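PDB 1XKY: dihydrodipicolinate synthase from Bacillus anthracis, which probably catalyses the condensation of pyruvate with aspartate semialdehyde, the first committed step of lysine biosynthesis in bacteria. Local coordinates for residues T36-Y41 with L272-V277; T47-V52 with R81-A86; G89-H94 with A115-K120; A193-D198 with G209-V214. All coordinates share one frame; numbering follows the deposited sequence.

Overall arrangement
The chain is a TIM barrel of eight parallel strands. Interactions 2 and 4 each join two successive strands of it. Their centres are 15 Å apart, and they meet inside the barrel, where Val51 CG2 lies 4.1 Å from Val214 CG1. Interaction 1 lies further out, where helix 32-44 meets the loop after helix 261-269. It touches interaction 2 through Asn40 OD1 and Arg81 NH2, 2.9 Å apart, a probable hydrogen bond. Interaction 3 joins loops that follow two barrel strands. Its centre is about 23 Å from those of interactions 2 and 4. It faces a second subunit, where Tyr118 reaches what is probably that subunit's active site.

Interaction 1: T36-Y41 with L272-V277; sequences TKLVNY and LDVGSV
Tyr41 and Lys37 both hold CG anti to the backbone N, with chi1 169° and -168°. This sends both side chains from helix 32-44 to Leu272. Leu272 itself has chi1 -139°, away from a staggered position, and its two methyls part to meet different partners. Leu272 CD1 goes to the tyrosine and lies 3.7 Å from Tyr41 CG, at the root of the side chain, beside CB and CG, rather than at the hydroxyl end. Leu272 CD1 also lies 4.1 Å from Leu38 CD1, and these two leucines cross at about a right angle. Leu272 CD2 takes the aliphatic part of the lysine, 3.6 Å from Lys37 CD. The lysine then bends at its last two torsions. Lys37 NZ donates to a water at 3.1 Å, and that water donates to Asp273 O at 2.9 Å. Leu38 CD2 approaches Val274 CG1 at 4.4 Å. In the loop, Asp273 OD1 accepts from Gly275 N at 2.7 Å, an Asx turn. The same carboxylate forms a salt bridge with Lys34 of helix 32-44. Leu272 is buried, whereas Lys37 is an exposed residue. The arrangement packs an outer helix of the TIM barrel against a loop of the C-terminal helical region.

Interaction 2: T47-V52 with R81-A86; sequences TTAIVV and RVPVIA
Ile50 and Ile85 carry the backbone pairing between these two parallel strands. Three hydrogen bonds cross. Ile50 N donates to Pro83 O at 2.9 Å, and Ile50 O accepts from Ile85 N at 2.7 Å. Val52 N then donates to Ile85 O at 2.6 Å. Ile50 thus bonds through its N and its O to Pro83 and Ile85, the residues on either side of its pair Val84, the pattern of a parallel pair. CA-H...O contacts fill in between; the shortest joins Val51 CA to Ile85 O at 3.2 Å.

The apolar contacts divide between the two faces of the sheet. On one face Val52 CG2 meets Val84 CG1 at 3.6 Å. The two first torsions put these methyls together: CG1 of Val84 is anti to its backbone N (chi1 176°), and CG2 of Val52 is anti to its carbonyl carbon. On the other face Val51 CG2 lies 4.2 Å from Ile85 CD1. Before the strands, Val82 CB and Pro83 CD both pack on Thr48 O, the proline at 3.3 Å.

The pair belongs to a beta-alpha-beta unit. Helix 64-78 makes the crossover and packs on Val52 and Ala86, while Ile50 and Val82 meet helix 32-44. On the inner face, Val51 and Ile85 touch Met112 of strand 110-114.

Interaction 3: G89-H94 with A115-K120; sequences GSNNTH and APYYNK
Tyr117 lays its ring against Asn91 and reaches Ser90 with its tip. From CB, the tyrosine turns CG between its backbone N and carbonyl carbon (chi1 41°), which swings the ring over the other loop. One ring face then receives Asn91 CB, a CH-pi contact 4.0 Å from the ring centroid and 14° off the normal. The asparagine amide plane stacks at 28° to the ring. Asn91 CG sits by Tyr117 CD2 and, one atom further, 3.5 Å from Tyr117 CE2. Next, Tyr117 CZ lies 3.8 Å from Asn91 N. That backbone nitrogen is buried by the contact and has no partner in the model. At the tip, Tyr117 OH sits 3.5 Å from Ser90 CB. Pro116 CB packs on Asn91 CA at 3.7 Å. Asn119 ND2 donates to Asn91 O at 2.9 Å, and this acceptor lies close to the amide plane of Asn119.

The loop also meets a second subunit. Tyr118 of this chain stacks on Tyr117 of the second subunit, and its hydroxyl bonds to Thr55 of the second subunit. The Tyr118-Thr55 bond is consistent with the dihydrodipicolinate synthase active site, where a tyrosine from the adjacent subunit completes a catalytic triad with a threonine and a second tyrosine.

Interaction 4: A193-D198 with G209-V214; sequences AVYSGD and GAKGIV
Tyr195 OH is held by two bonds and lies against the Lys211 chain. Tyr195 OH bonds to Gly14 O and accepts from a water at 2.8 Å; the water lies in the plane of the ring and accepts from Lys211 NZ at 2.7 Å. The lysine amine also forms a salt bridge with Asp12. Lys211 runs extended beside the tyrosine and points the same way. Its CB lies over one ring face, and Lys211 CD is 3.5 Å from Tyr195 OH. The Tyr195 ring packs on the Gly212 backbone, with Tyr195 CD1 3.5 Å from Gly212 C; the glycine has no side chain to hold it off. Tyr195 CB meets Val214 CG2 at 3.8 Å.

The strands pair in parallel through backbone bonds. Lys211 N donates to Val194 O, and Ser196 N to Gly212 O. Val214 N then donates to Ser196 O at 2.9 Å. Ser196 turns OG anti to its backbone N (chi1 175°) and donates to Asp198 O at 2.8 Å. The same carbonyl is met by Ile213 CD1, which packs on the turn. A second water donates to both Gly197 O and Val214 O, bridging the loop after strand 193-196 to strand 212-215.

The side chain of Val194 lies about 6 Å from a bound potassium ion. Strands 193-196 and 212-215, linked by helix 202-207, form a beta-alpha-beta unit, the last two strands of the TIM barrel.

Interaction 1: T36-Y41 with L272-V277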
loop_
_atom_site.group_PDB
_atom_site.type_symbol
_atom_site.label_atom_id
_atom_site.label_comp_id
_atom_site.label_asym_id
_atom_site.label_seq_id
_atom_site.Cartn_x
_atom_site.Cartn_y
_atom_site.Cartn_z
ATOM N N THR A 36 31.012 -21.709 15.549
ATOM C CA THR A 36 30.983 -23.105 15.997
ATOM C C THR A 36 30.012 -23.264 17.169
ATOM O O THR A 36 29.142 -24.138 17.147
ATOM C CB THR A 36 32.389 -23.603 16.384
ATOM O OG1 THR A 36 33.265 -23.456 15.262
ATOM C CG2 THR A 36 32.367 -25.073 16.824
ATOM N N LYS A 37 30.125 -22.390 18.164
ATOM C CA LYS A 37 29.221 -22.432 19.311
ATOM C C LYS A 37 27.761 -22.292 18.875
ATOM O O LYS A 37 26.892 -23.047 19.330
ATOM C CB LYS A 37 29.573 -21.340 20.323
ATOM C CG LYS A 37 28.875 -21.508 21.665
ATOM C CD LYS A 37 29.004 -20.261 22.552
ATOM C CE LYS A 37 30.359 -20.147 23.238
ATOM N NZ LYS A 37 31.363 -19.393 22.428
ATOM N N LEU A 38 27.504 -21.343 17.976
ATOM C CA LEU A 38 26.140 -21.060 17.523
ATOM C C LEU A 38 25.535 -22.226 16.747
ATOM O O LEU A 38 24.380 -22.578 16.963
ATOM C CB LEU A 38 26.102 -19.793 16.652
ATOM C CG LEU A 38 24.737 -19.458 16.025
ATOM C CD1 LEU A 38 23.707 -19.206 17.101
ATOM C CD2 LEU A 38 24.850 -18.250 15.102
ATOM N N VAL A 39 26.309 -22.803 15.831
ATOM C CA VAL A 39 25.847 -23.948 15.031
ATOM C C VAL A 39 25.451 -25.121 15.931
ATOM O O VAL A 39 24.378 -25.709 15.764
ATOM C CB VAL A 39 26.906 -24.397 14.006
ATOM C CG1 VAL A 39 26.543 -25.744 13.394
ATOM C CG2 VAL A 39 27.063 -23.346 12.901
ATOM N N ASN A 40 26.301 -25.436 16.902
ATOM C CA ASN A 40 26.005 -26.541 17.829
ATOM C C ASN A 40 24.777 -26.273 18.695
ATOM O O ASN A 40 23.941 -27.170 18.911
ATOM C CB ASN A 40 27.227 -26.851 18.692
ATOM C CG ASN A 40 28.290 -27.605 17.919
ATOM O OD1 ASN A 40 27.993 -28.601 17.259
ATOM N ND2 ASN A 40 29.525 -27.134 17.987
ATOM N N TYR A 41 24.672 -25.034 19.169
ATOM C CA TYR A 41 23.492 -24.596 19.908
ATOM C C TYR A 41 22.201 -24.808 19.095
ATOM O O TYR A 41 21.228 -25.407 19.584
ATOM C CB TYR A 41 23.632 -23.130 20.341
ATOM C CG TYR A 41 22.326 -22.567 20.868
ATOM C CD1 TYR A 41 21.954 -22.744 22.198
ATOM C CD2 TYR A 41 21.443 -21.909 20.017
ATOM C CE1 TYR A 41 20.740 -22.257 22.678
ATOM C CE2 TYR A 41 20.230 -21.408 20.485
ATOM C CZ TYR A 41 19.877 -21.587 21.816
ATOM O OH TYR A 41 18.664 -21.094 22.280
ATOM N N LEU A 272 24.946 -16.192 24.610
ATOM C CA LEU A 272 25.590 -16.580 23.359
ATOM C C LEU A 272 25.923 -15.317 22.576
ATOM O O LEU A 272 25.180 -14.905 21.693
ATOM C CB LEU A 272 24.694 -17.534 22.552
ATOM C CG LEU A 272 25.419 -18.704 21.869
ATOM C CD1 LEU A 272 24.460 -19.585 21.091
ATOM C CD2 LEU A 272 26.505 -18.204 20.962
ATOM N N ASP A 273 27.037 -14.685 22.924
ATOM C CA ASP A 273 27.431 -13.433 22.273
ATOM C C ASP A 273 27.924 -13.733 20.858
ATOM O O ASP A 273 28.853 -14.520 20.667
ATOM C CB ASP A 273 28.498 -12.685 23.087
ATOM C CG ASP A 273 28.658 -11.229 22.650
ATOM O OD1 ASP A 273 28.906 -10.983 21.451
ATOM O OD2 ASP A 273 28.529 -10.318 23.504
ATOM N N VAL A 274 27.262 -13.120 19.877
ATOM C CA VAL A 274 27.608 -13.263 18.473
ATOM C C VAL A 274 28.016 -11.901 17.882
ATOM O O VAL A 274 28.000 -11.711 16.663
ATOM C CB VAL A 274 26.436 -13.888 17.660
ATOM C CG1 VAL A 274 26.196 -15.313 18.095
ATOM C CG2 VAL A 274 25.159 -13.081 17.809
ATOM N N GLY A 275 28.365 -10.962 18.762
ATOM C CA GLY A 275 28.872 -9.653 18.355
ATOM C C GLY A 275 27.814 -8.711 17.814
ATOM O O GLY A 275 26.611 -8.917 18.014
ATOM N N SER A 276 28.283 -7.691 17.104
ATOM C CA SER A 276 27.431 -6.639 16.588
ATOM C C SER A 276 27.157 -6.813 15.088
ATOM O O SER A 276 27.225 -7.929 14.573
ATOM C CB SER A 276 28.073 -5.291 16.875
ATOM O OG SER A 276 27.105 -4.274 16.804
ATOM N N VAL A 277 26.851 -5.704 14.413
ATOM C CA VAL A 277 26.456 -5.693 13.010
ATOM C C VAL A 277 27.313 -4.721 12.223
ATOM O O VAL A 277 27.990 -3.864 12.798
ATOM C CB VAL A 277 24.962 -5.305 12.822
ATOM C CG1 VAL A 277 24.050 -6.444 13.266
ATOM C CG2 VAL A 277 24.628 -3.982 13.551
HETATM O O HOH W 1 29.949 -16.645 22.328
#

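Interaction 2: T47-V52 with R81-A86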
loop_
_atom_site.group_PDB
_atom_site.type_symbol
_atom_site.label_atom_id
_atom_site.label_comp_id
_atom_site.label_asym_id
_atom_site.label_seq_id
_atom_site.Cartn_x
_atom_site.Cartn_y
_atom_site.Cartn_z
ATOM N N THR A 47 16.719 -26.877 15.471
ATOM C CA THR A 47 17.039 -26.508 14.077
ATOM C C THR A 47 17.298 -27.757 13.232
ATOM O O THR A 47 18.111 -28.609 13.609
ATOM C CB THR A 47 18.249 -25.533 14.002
ATOM O OG1 THR A 47 17.870 -24.253 14.528
ATOM C CG2 THR A 47 18.745 -25.344 12.563
ATOM N N THR A 48 16.600 -27.866 12.095
ATOM C CA THR A 48 16.685 -29.051 11.223
ATOM C C THR A 48 17.460 -28.809 9.919
ATOM O O THR A 48 17.701 -29.741 9.155
ATOM C CB THR A 48 15.274 -29.606 10.870
ATOM O OG1 THR A 48 14.524 -28.646 10.109
ATOM C CG2 THR A 48 14.509 -29.949 12.118
ATOM N N ALA A 49 17.823 -27.556 9.668
ATOM C CA ALA A 49 18.612 -27.165 8.504
ATOM C C ALA A 49 19.161 -25.780 8.782
ATOM O O ALA A 49 18.507 -24.980 9.453
ATOM C CB ALA A 49 17.763 -27.160 7.227
ATOM N N ILE A 50 20.358 -25.493 8.286
ATOM C CA ILE A 50 20.947 -24.179 8.495
ATOM C C ILE A 50 21.126 -23.432 7.180
ATOM O O ILE A 50 21.779 -23.928 6.265
ATOM C CB ILE A 50 22.292 -24.266 9.236
ATOM C CG1 ILE A 50 22.064 -24.779 10.658
ATOM C CG2 ILE A 50 22.984 -22.888 9.266
ATOM C CD1 ILE A 50 23.330 -25.039 11.427
ATOM N N VAL A 51 20.539 -22.236 7.106
ATOM C CA VAL A 51 20.799 -21.315 6.000
ATOM C C VAL A 51 21.969 -20.410 6.393
ATOM O O VAL A 51 21.900 -19.680 7.386
ATOM C CB VAL A 51 19.563 -20.458 5.622
ATOM C CG1 VAL A 51 19.847 -19.672 4.354
ATOM C CG2 VAL A 51 18.339 -21.331 5.438
ATOM N N VAL A 52 23.047 -20.485 5.616
ATOM C CA VAL A 52 24.272 -19.759 5.910
ATOM C C VAL A 52 24.448 -18.583 4.966
ATOM O O VAL A 52 24.344 -18.727 3.735
ATOM C CB VAL A 52 25.517 -20.652 5.749
ATOM C CG1 VAL A 52 26.780 -19.886 6.148
ATOM C CG2 VAL A 52 25.379 -21.914 6.571
ATOM N N ARG A 81 25.140 -33.358 9.945
ATOM C CA ARG A 81 24.025 -33.599 10.879
ATOM C C ARG A 81 22.705 -33.002 10.400
ATOM O O ARG A 81 21.639 -33.559 10.657
ATOM C CB ARG A 81 24.346 -33.035 12.258
ATOM C CG ARG A 81 25.340 -33.871 13.050
ATOM C CD ARG A 81 25.660 -33.176 14.367
ATOM N NE ARG A 81 26.545 -32.033 14.161
ATOM C CZ ARG A 81 26.733 -31.050 15.040
ATOM N NH1 ARG A 81 26.088 -31.034 16.200
ATOM N NH2 ARG A 81 27.573 -30.069 14.748
ATOM N N VAL A 82 22.789 -31.845 9.747
ATOM C CA VAL A 82 21.639 -31.210 9.108
ATOM C C VAL A 82 22.109 -30.606 7.786
ATOM O O VAL A 82 23.303 -30.327 7.626
ATOM C CB VAL A 82 21.011 -30.089 9.999
ATOM C CG1 VAL A 82 20.538 -30.654 11.331
ATOM C CG2 VAL A 82 21.986 -28.915 10.208
ATOM N N PRO A 83 21.188 -30.419 6.822
ATOM C CA PRO A 83 21.589 -29.751 5.581
ATOM C C PRO A 83 22.078 -28.309 5.771
ATOM O O PRO A 83 21.527 -27.570 6.582
ATOM C CB PRO A 83 20.307 -29.771 4.736
ATOM C CG PRO A 83 19.479 -30.833 5.315
ATOM C CD PRO A 83 19.781 -30.842 6.777
ATOM N N VAL A 84 23.110 -27.939 5.014
ATOM C CA VAL A 84 23.652 -26.577 4.992
ATOM C C VAL A 84 23.238 -25.922 3.676
ATOM O O VAL A 84 23.599 -26.396 2.606
ATOM C CB VAL A 84 25.197 -26.573 5.106
ATOM C CG1 VAL A 84 25.748 -25.161 4.980
ATOM C CG2 VAL A 84 25.628 -27.202 6.418
ATOM N N ILE A 85 22.463 -24.841 3.773
ATOM C CA ILE A 85 21.978 -24.102 2.607
ATOM C C ILE A 85 22.685 -22.756 2.543
ATOM O O ILE A 85 22.572 -21.955 3.471
ATOM C CB ILE A 85 20.446 -23.863 2.693
ATOM C CG1 ILE A 85 19.694 -25.186 2.864
ATOM C CG2 ILE A 85 19.953 -23.120 1.459
ATOM C CD1 ILE A 85 18.365 -25.047 3.587
ATOM N N ALA A 86 23.407 -22.502 1.452
ATOM C CA ALA A 86 24.170 -21.260 1.284
ATOM C C ALA A 86 23.387 -20.202 0.498
ATOM O O ALA A 86 22.801 -20.497 -0.537
ATOM C CB ALA A 86 25.481 -21.545 0.587
#

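Interaction 3: G89-H94 with A115-K120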
loop_
_atom_site.group_PDB
_atom_site.type_symbol
_atom_site.label_atom_id
_atom_site.label_comp_id
_atom_site.label_asym_id
_atom_site.label_seq_id
_atom_site.Cartn_x
_atom_site.Cartn_y
_atom_site.Cartn_z
ATOM N N GLY A 89 22.449 -16.459 -4.062
ATOM C CA GLY A 89 21.759 -15.608 -5.024
ATOM C C GLY A 89 21.828 -14.125 -4.701
ATOM O O GLY A 89 21.580 -13.716 -3.567
ATOM N N SER A 90 22.189 -13.326 -5.703
ATOM C CA SER A 90 22.126 -11.869 -5.614
ATOM C C SER A 90 21.210 -11.347 -6.734
ATOM O O SER A 90 20.452 -12.115 -7.334
ATOM C CB SER A 90 23.539 -11.262 -5.680
ATOM O OG SER A 90 24.182 -11.501 -6.922
ATOM N N ASN A 91 21.273 -10.047 -6.997
ATOM C CA ASN A 91 20.537 -9.424 -8.096
ATOM C C ASN A 91 21.328 -9.352 -9.416
ATOM O O ASN A 91 20.917 -8.670 -10.365
ATOM C CB ASN A 91 20.018 -8.038 -7.675
ATOM C CG ASN A 91 21.127 -7.019 -7.428
ATOM O OD1 ASN A 91 20.839 -5.843 -7.168
ATOM N ND2 ASN A 91 22.386 -7.445 -7.508
ATOM N N ASN A 92 22.456 -10.065 -9.449
ATOM C CA ASN A 92 23.349 -10.170 -10.601
ATOM C C ASN A 92 23.476 -11.659 -10.939
ATOM O O ASN A 92 24.035 -12.442 -10.161
ATOM C CB ASN A 92 24.714 -9.560 -10.240
ATOM C CG ASN A 92 25.776 -9.725 -11.337
ATOM O OD1 ASN A 92 25.721 -10.637 -12.149
ATOM N ND2 ASN A 92 26.771 -8.848 -11.324
ATOM N N THR A 93 22.954 -12.054 -12.097
ATOM C CA THR A 93 22.886 -13.483 -12.456
ATOM C C THR A 93 24.276 -14.122 -12.616
ATOM O O THR A 93 24.539 -15.210 -12.087
ATOM C CB THR A 93 22.047 -13.700 -13.748
ATOM O OG1 THR A 93 20.783 -13.027 -13.625
ATOM C CG2 THR A 93 21.795 -15.178 -13.984
ATOM N N HIS A 94 25.166 -13.424 -13.324
ATOM C CA HIS A 94 26.533 -13.905 -13.537
ATOM C C HIS A 94 27.263 -14.118 -12.201
ATOM O O HIS A 94 27.865 -15.171 -11.976
ATOM C CB HIS A 94 27.309 -12.920 -14.422
ATOM C CG HIS A 94 28.681 -13.392 -14.790
ATOM N ND1 HIS A 94 28.917 -14.240 -15.851
ATOM C CD2 HIS A 94 29.888 -13.141 -14.232
ATOM C CE1 HIS A 94 30.212 -14.487 -15.933
ATOM N NE2 HIS A 94 30.822 -13.837 -14.959
ATOM N N ALA A 115 14.768 -13.556 -4.824
ATOM C CA ALA A 115 14.294 -12.657 -5.878
ATOM C C ALA A 115 15.224 -11.439 -5.944
ATOM O O ALA A 115 15.434 -10.772 -4.926
ATOM C CB ALA A 115 12.855 -12.213 -5.589
ATOM N N PRO A 116 15.823 -11.166 -7.120
ATOM C CA PRO A 116 16.671 -9.983 -7.248
ATOM C C PRO A 116 16.022 -8.716 -6.704
ATOM O O PRO A 116 14.890 -8.371 -7.073
ATOM C CB PRO A 116 16.894 -9.874 -8.757
ATOM C CG PRO A 116 16.887 -11.274 -9.209
ATOM C CD PRO A 116 15.788 -11.927 -8.377
ATOM N N TYR A 117 16.769 -8.055 -5.828
ATOM C CA TYR A 117 16.398 -6.790 -5.210
ATOM C C TYR A 117 16.964 -5.632 -6.025
ATOM O O TYR A 117 17.885 -5.813 -6.816
ATOM C CB TYR A 117 16.979 -6.717 -3.786
ATOM C CG TYR A 117 18.391 -7.257 -3.719
ATOM C CD1 TYR A 117 18.633 -8.589 -3.401
ATOM C CD2 TYR A 117 19.485 -6.444 -4.022
ATOM C CE1 TYR A 117 19.920 -9.095 -3.376
ATOM C CE2 TYR A 117 20.781 -6.944 -3.995
ATOM C CZ TYR A 117 20.985 -8.272 -3.668
ATOM O OH TYR A 117 22.257 -8.775 -3.637
ATOM N N TYR A 118 16.408 -4.444 -5.806
ATOM C CA TYR A 118 16.915 -3.189 -6.373
ATOM C C TYR A 118 16.627 -2.985 -7.870
ATOM O O TYR A 118 16.097 -1.938 -8.236
ATOM C CB TYR A 118 18.414 -2.994 -6.054
ATOM C CG TYR A 118 18.951 -1.609 -6.356
ATOM C CD1 TYR A 118 18.344 -0.463 -5.821
ATOM C CD2 TYR A 118 20.079 -1.444 -7.156
ATOM C CE1 TYR A 118 18.843 0.812 -6.099
ATOM C CE2 TYR A 118 20.587 -0.179 -7.440
ATOM C CZ TYR A 118 19.962 0.946 -6.914
ATOM O OH TYR A 118 20.475 2.190 -7.189
ATOM N N ASN A 119 16.965 -3.946 -8.734
ATOM C CA ASN A 119 16.757 -3.757 -10.185
ATOM C C ASN A 119 15.368 -4.154 -10.719
ATOM O O ASN A 119 15.099 -3.978 -11.911
ATOM C CB ASN A 119 17.886 -4.388 -11.038
ATOM C CG ASN A 119 18.213 -5.825 -10.658
ATOM O OD1 ASN A 119 17.451 -6.492 -9.963
ATOM N ND2 ASN A 119 19.362 -6.309 -11.135
ATOM N N LYS A 120 14.503 -4.670 -9.845
ATOM C CA LYS A 120 13.086 -4.908 -10.157
ATOM C C LYS A 120 12.819 -5.675 -11.456
ATOM O O LYS A 120 12.162 -5.150 -12.371
ATOM C CB LYS A 120 12.327 -3.580 -10.179
ATOM C CG LYS A 120 12.352 -2.838 -8.841
ATOM C CD LYS A 120 11.147 -1.931 -8.697
ATOM C CE LYS A 120 11.150 -0.819 -9.711
ATOM N NZ LYS A 120 9.921 0.009 -9.566
#

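Interaction 4: A193-D198 with G209-V214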
loop_
_atom_site.group_PDB
_atom_site.type_symbol
_atom_site.label_atom_id
_atom_site.label_comp_id
_atom_site.label_asym_id
_atom_site.label_seq_id
_atom_site.Cartn_x
_atom_site.Cartn_y
_atom_site.Cartn_z
ATOM N N ALA A 193 8.489 -28.412 -1.919
ATOM C CA ALA A 193 8.105 -27.976 -0.575
ATOM C C ALA A 193 7.989 -26.450 -0.436
ATOM O O ALA A 193 8.868 -25.707 -0.880
ATOM C CB ALA A 193 9.102 -28.525 0.447
ATOM N N VAL A 194 6.899 -25.996 0.192
ATOM C CA VAL A 194 6.711 -24.592 0.530
ATOM C C VAL A 194 6.991 -24.383 2.019
ATOM O O VAL A 194 6.373 -25.024 2.868
ATOM C CB VAL A 194 5.274 -24.116 0.192
ATOM C CG1 VAL A 194 5.033 -22.679 0.691
ATOM C CG2 VAL A 194 5.033 -24.209 -1.311
ATOM N N TYR A 195 7.946 -23.501 2.315
ATOM C CA TYR A 195 8.246 -23.069 3.683
ATOM C C TYR A 195 7.727 -21.664 3.905
ATOM O O TYR A 195 7.891 -20.808 3.041
ATOM C CB TYR A 195 9.764 -23.086 3.944
ATOM C CG TYR A 195 10.290 -24.475 4.154
ATOM C CD1 TYR A 195 10.500 -24.972 5.438
ATOM C CD2 TYR A 195 10.533 -25.317 3.074
ATOM C CE1 TYR A 195 10.944 -26.273 5.645
ATOM C CE2 TYR A 195 10.976 -26.621 3.263
ATOM C CZ TYR A 195 11.184 -27.096 4.546
ATOM O OH TYR A 195 11.631 -28.384 4.715
ATOM N N SER A 196 7.125 -21.407 5.068
ATOM C CA SER A 196 6.897 -20.023 5.468
ATOM C C SER A 196 8.251 -19.330 5.639
ATOM O O SER A 196 9.219 -19.934 6.098
ATOM C CB SER A 196 6.087 -19.923 6.758
ATOM O OG SER A 196 5.972 -18.571 7.175
ATOM N N GLY A 197 8.311 -18.074 5.214
ATOM C CA GLY A 197 9.461 -17.209 5.449
ATOM C C GLY A 197 9.185 -16.211 6.563
ATOM O O GLY A 197 9.996 -15.323 6.811
ATOM N N ASP A 198 8.045 -16.353 7.239
ATOM C CA ASP A 198 7.738 -15.534 8.421
ATOM C C ASP A 198 7.333 -16.398 9.612
ATOM O O ASP A 198 6.393 -17.196 9.530
ATOM C CB ASP A 198 6.632 -14.528 8.099
ATOM C CG ASP A 198 7.101 -13.459 7.129
ATOM O OD1 ASP A 198 7.942 -12.630 7.541
ATOM O OD2 ASP A 198 6.670 -13.479 5.957
ATOM N N GLY A 209 -0.731 -26.580 4.277
ATOM C CA GLY A 209 0.138 -27.583 3.659
ATOM C C GLY A 209 1.608 -27.222 3.498
ATOM O O GLY A 209 2.351 -27.949 2.837
ATOM N N ALA A 210 2.041 -26.118 4.104
ATOM C CA ALA A 210 3.458 -25.777 4.126
ATOM C C ALA A 210 4.229 -26.838 4.925
ATOM O O ALA A 210 3.712 -27.417 5.893
ATOM C CB ALA A 210 3.669 -24.399 4.719
ATOM N N LYS A 211 5.460 -27.105 4.515
ATOM C CA LYS A 211 6.258 -28.128 5.190
ATOM C C LYS A 211 6.781 -27.628 6.532
ATOM O O LYS A 211 6.983 -28.416 7.467
ATOM C CB LYS A 211 7.417 -28.592 4.306
ATOM C CG LYS A 211 8.117 -29.860 4.852
ATOM C CD LYS A 211 8.986 -30.505 3.798
ATOM C CE LYS A 211 9.743 -31.698 4.354
ATOM N NZ LYS A 211 10.662 -32.264 3.317
ATOM N N GLY A 212 7.004 -26.324 6.623
ATOM C CA GLY A 212 7.605 -25.742 7.806
ATOM C C GLY A 212 7.947 -24.273 7.672
ATOM O O GLY A 212 7.266 -23.518 6.970
ATOM N N ILE A 213 8.994 -23.873 8.386
ATOM C CA ILE A 213 9.387 -22.478 8.544
ATOM C C ILE A 213 10.883 -22.359 8.334
ATOM O O ILE A 213 11.642 -23.187 8.805
ATOM C CB ILE A 213 9.015 -21.934 9.959
ATOM C CG1 ILE A 213 9.579 -20.522 10.176
ATOM C CG2 ILE A 213 9.533 -22.867 11.041
ATOM C CD1 ILE A 213 8.888 -19.416 9.444
ATOM N N VAL A 214 11.284 -21.323 7.617
ATOM C CA VAL A 214 12.631 -20.804 7.694
ATOM C C VAL A 214 12.701 -19.608 8.653
ATOM O O VAL A 214 12.152 -18.564 8.378
ATOM C CB VAL A 214 13.178 -20.463 6.298
ATOM C CG1 VAL A 214 14.624 -19.988 6.357
ATOM C CG2 VAL A 214 13.009 -21.641 5.360
HETATM O O HOH W 2 4.679 -27.871 1.207
HETATM O O HOH W 3 12.380 -30.229 2.790
HETATM O O HOH W 4 11.996 -16.075 9.075
#